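Succinylglutamate desuccinylase/aspartoacylase (Shewanella frigidimarina, PDB 3LWU) probably acts as a zinc-dependent hydrolase of the succinylglutamate desuccinylase/aspartoacylase family. Local coordinates at residues A71-L76 and L189-G194. Sequence-based numbering, arbitrary orientation.
Sequences AVIYQL and LDLHTG. With ZN (zinc ion), chain C.
Val72 and Leu191 mark the closest backbone approach between the helical segment 71-76 and the strand segment 189-194, with their CA atoms 8.5 Å apart and no hydrogen bond joining the two. Between these segments, which lie on helix 68-80 and strand 187-194, the contact is made by side chains. Leu191 reaches toward the helix, and its CD1 methyl does all the touching: it lies 3.9 Å from Val72 CG1 and 4.2 Å from Ile73 CG1, meeting two successive residues of one helical turn. Val72 presents CG1 because that methyl stands anti to the backbone N (chi1 175°). Ile73 offers the first carbon of its longer branch, and its side chain also rests on Ala60 and Pro93. Ile58 of the adjacent parallel strand 56-60 also packs on Leu191, while Leu263 and Ile281 pack on Val72, so the apolar layer continues across the sheet and to helix 271-287.

The next residue along the strand, His192, turns to the other side and binds zinc through ND1 at 2.1 Å. Its NE2 makes a weak hydrogen bond of 2.8 Å to Asp190 OD2, bent to 150°, which would orient the imidazole; Gln59 holds the other carboxylate oxygen of Asp190. His63 and Glu66 complete the protein ligands, consistent with the M14 metallocarboxypeptidase-like family, in which a His-x-x-Glu pair and a later histidine bind zinc; here the strand carrying that histidine packs through Leu191 against buried Val72 and Ile73.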
loop_
_atom_site.group_PDB
_atom_site.type_symbol
_atom_site.label_atom_id
_atom_site.label_comp_id
_atom_site.label_asym_id
_atom_site.label_seq_id
_atom_site.Cartn_x
_atom_site.Cartn_y
_atom_site.Cartn_z
ATOM N N ALA A 71 -17.389 1.778 -19.425
ATOM C CA ALA A 71 -18.826 1.746 -19.655
ATOM C C ALA A 71 -19.181 2.707 -20.818
ATOM O O ALA A 71 -20.026 2.397 -21.636
ATOM C CB ALA A 71 -19.594 2.140 -18.381
ATOM N N VAL A 72 -18.512 3.841 -20.893
ATOM C CA VAL A 72 -18.704 4.778 -22.017
ATOM C C VAL A 72 -18.313 4.138 -23.368
ATOM O O VAL A 72 -19.078 4.186 -24.360
ATOM C CB VAL A 72 -18.001 6.114 -21.766
ATOM C CG1 VAL A 72 -18.103 7.083 -23.017
ATOM C CG2 VAL A 72 -18.602 6.746 -20.510
ATOM N N ILE A 73 -17.176 3.472 -23.383
ATOM C CA ILE A 73 -16.751 2.765 -24.574
ATOM C C ILE A 73 -17.755 1.668 -24.942
ATOM O O ILE A 73 -18.081 1.489 -26.118
ATOM C CB ILE A 73 -15.311 2.243 -24.423
ATOM C CG1 ILE A 73 -14.367 3.445 -24.530
ATOM C CG2 ILE A 73 -14.987 1.209 -25.484
ATOM C CD1 ILE A 73 -12.878 3.192 -24.283
ATOM N N TYR A 74 -18.236 0.937 -23.955
ATOM C CA TYR A 74 -19.243 -0.096 -24.206
ATOM C C TYR A 74 -20.491 0.506 -24.838
ATOM O O TYR A 74 -20.989 -0.021 -25.820
ATOM C CB TYR A 74 -19.596 -0.845 -22.920
ATOM C CG TYR A 74 -20.696 -1.861 -23.096
ATOM C CD1 TYR A 74 -20.425 -3.159 -23.541
ATOM C CD2 TYR A 74 -22.008 -1.528 -22.845
ATOM C CE1 TYR A 74 -21.457 -4.078 -23.744
ATOM C CE2 TYR A 74 -23.036 -2.443 -23.059
ATOM C CZ TYR A 74 -22.741 -3.707 -23.494
ATOM O OH TYR A 74 -23.754 -4.590 -23.647
ATOM N N GLN A 75 -20.996 1.614 -24.296
ATOM C CA GLN A 75 -22.222 2.230 -24.847
ATOM C C GLN A 75 -21.956 2.829 -26.194
ATOM O O GLN A 75 -22.775 2.729 -27.097
ATOM C CB GLN A 75 -22.800 3.298 -23.921
ATOM C CG GLN A 75 -23.345 2.772 -22.579
ATOM C CD GLN A 75 -24.593 1.907 -22.727
ATOM O OE1 GLN A 75 -24.752 1.180 -23.713
ATOM N NE2 GLN A 75 -25.464 1.949 -21.720
ATOM N N LEU A 76 -20.764 3.401 -26.355
ATOM C CA LEU A 76 -20.399 4.000 -27.633
ATOM C C LEU A 76 -20.341 2.926 -28.736
ATOM O O LEU A 76 -20.934 3.084 -29.796
ATOM C CB LEU A 76 -19.095 4.757 -27.503
ATOM C CG LEU A 76 -18.622 5.620 -28.674
ATOM C CD1 LEU A 76 -19.649 6.708 -29.046
ATOM C CD2 LEU A 76 -17.268 6.232 -28.302
ATOM N N LEU A 189 -9.584 11.233 -27.803
ATOM C CA LEU A 189 -10.382 11.387 -26.593
ATOM C C LEU A 189 -9.785 10.486 -25.537
ATOM O O LEU A 189 -9.751 9.241 -25.707
ATOM C CB LEU A 189 -11.840 11.016 -26.820
ATOM C CG LEU A 189 -12.571 11.697 -27.986
ATOM C CD1 LEU A 189 -13.959 11.064 -28.166
ATOM C CD2 LEU A 189 -12.654 13.199 -27.833
ATOM N N ASP A 190 -9.316 11.105 -24.453
ATOM C CA ASP A 190 -8.786 10.386 -23.289
ATOM C C ASP A 190 -9.838 10.469 -22.211
ATOM O O ASP A 190 -10.133 11.547 -21.731
ATOM C CB ASP A 190 -7.485 11.035 -22.824
ATOM C CG ASP A 190 -6.705 10.193 -21.838
ATOM O OD1 ASP A 190 -7.058 9.019 -21.602
ATOM O OD2 ASP A 190 -5.703 10.736 -21.272
ATOM N N LEU A 191 -10.418 9.338 -21.862
ATOM C CA LEU A 191 -11.516 9.270 -20.911
ATOM C C LEU A 191 -11.061 8.940 -19.493
ATOM O O LEU A 191 -10.520 7.863 -19.227
ATOM C CB LEU A 191 -12.513 8.204 -21.350
ATOM C CG LEU A 191 -13.076 8.243 -22.769
ATOM C CD1 LEU A 191 -14.166 7.260 -22.901
ATOM C CD2 LEU A 191 -13.590 9.653 -23.182
ATOM N N HIS A 192 -11.320 9.889 -18.601
ATOM C CA HIS A 192 -10.948 9.841 -17.210
ATOM C C HIS A 192 -12.185 10.039 -16.319
ATOM O O HIS A 192 -13.288 10.209 -16.801
ATOM C CB HIS A 192 -9.943 10.952 -16.926
ATOM C CG HIS A 192 -8.567 10.696 -17.464
ATOM N ND1 HIS A 192 -7.489 10.455 -16.646
ATOM C CD2 HIS A 192 -8.083 10.705 -18.733
ATOM C CE1 HIS A 192 -6.398 10.350 -17.385
ATOM N NE2 HIS A 192 -6.734 10.466 -18.657
ATOM N N THR A 193 -12.002 9.922 -15.002
ATOM C CA THR A 193 -12.991 10.395 -14.032
ATOM C C THR A 193 -12.253 11.212 -12.980
ATOM O O THR A 193 -11.046 11.099 -12.831
ATOM C CB THR A 193 -13.750 9.258 -13.290
ATOM O OG1 THR A 193 -12.933 8.776 -12.211
ATOM C CG2 THR A 193 -14.155 8.093 -14.229
ATOM N N GLY A 194 -12.991 11.996 -12.216
ATOM C CA GLY A 194 -12.436 12.642 -11.040
ATOM C C GLY A 194 -12.648 11.712 -9.878
ATOM O O GLY A 194 -13.010 10.557 -10.074
HETATM ZN ZN ZN C . -7.488 10.436 -14.584
#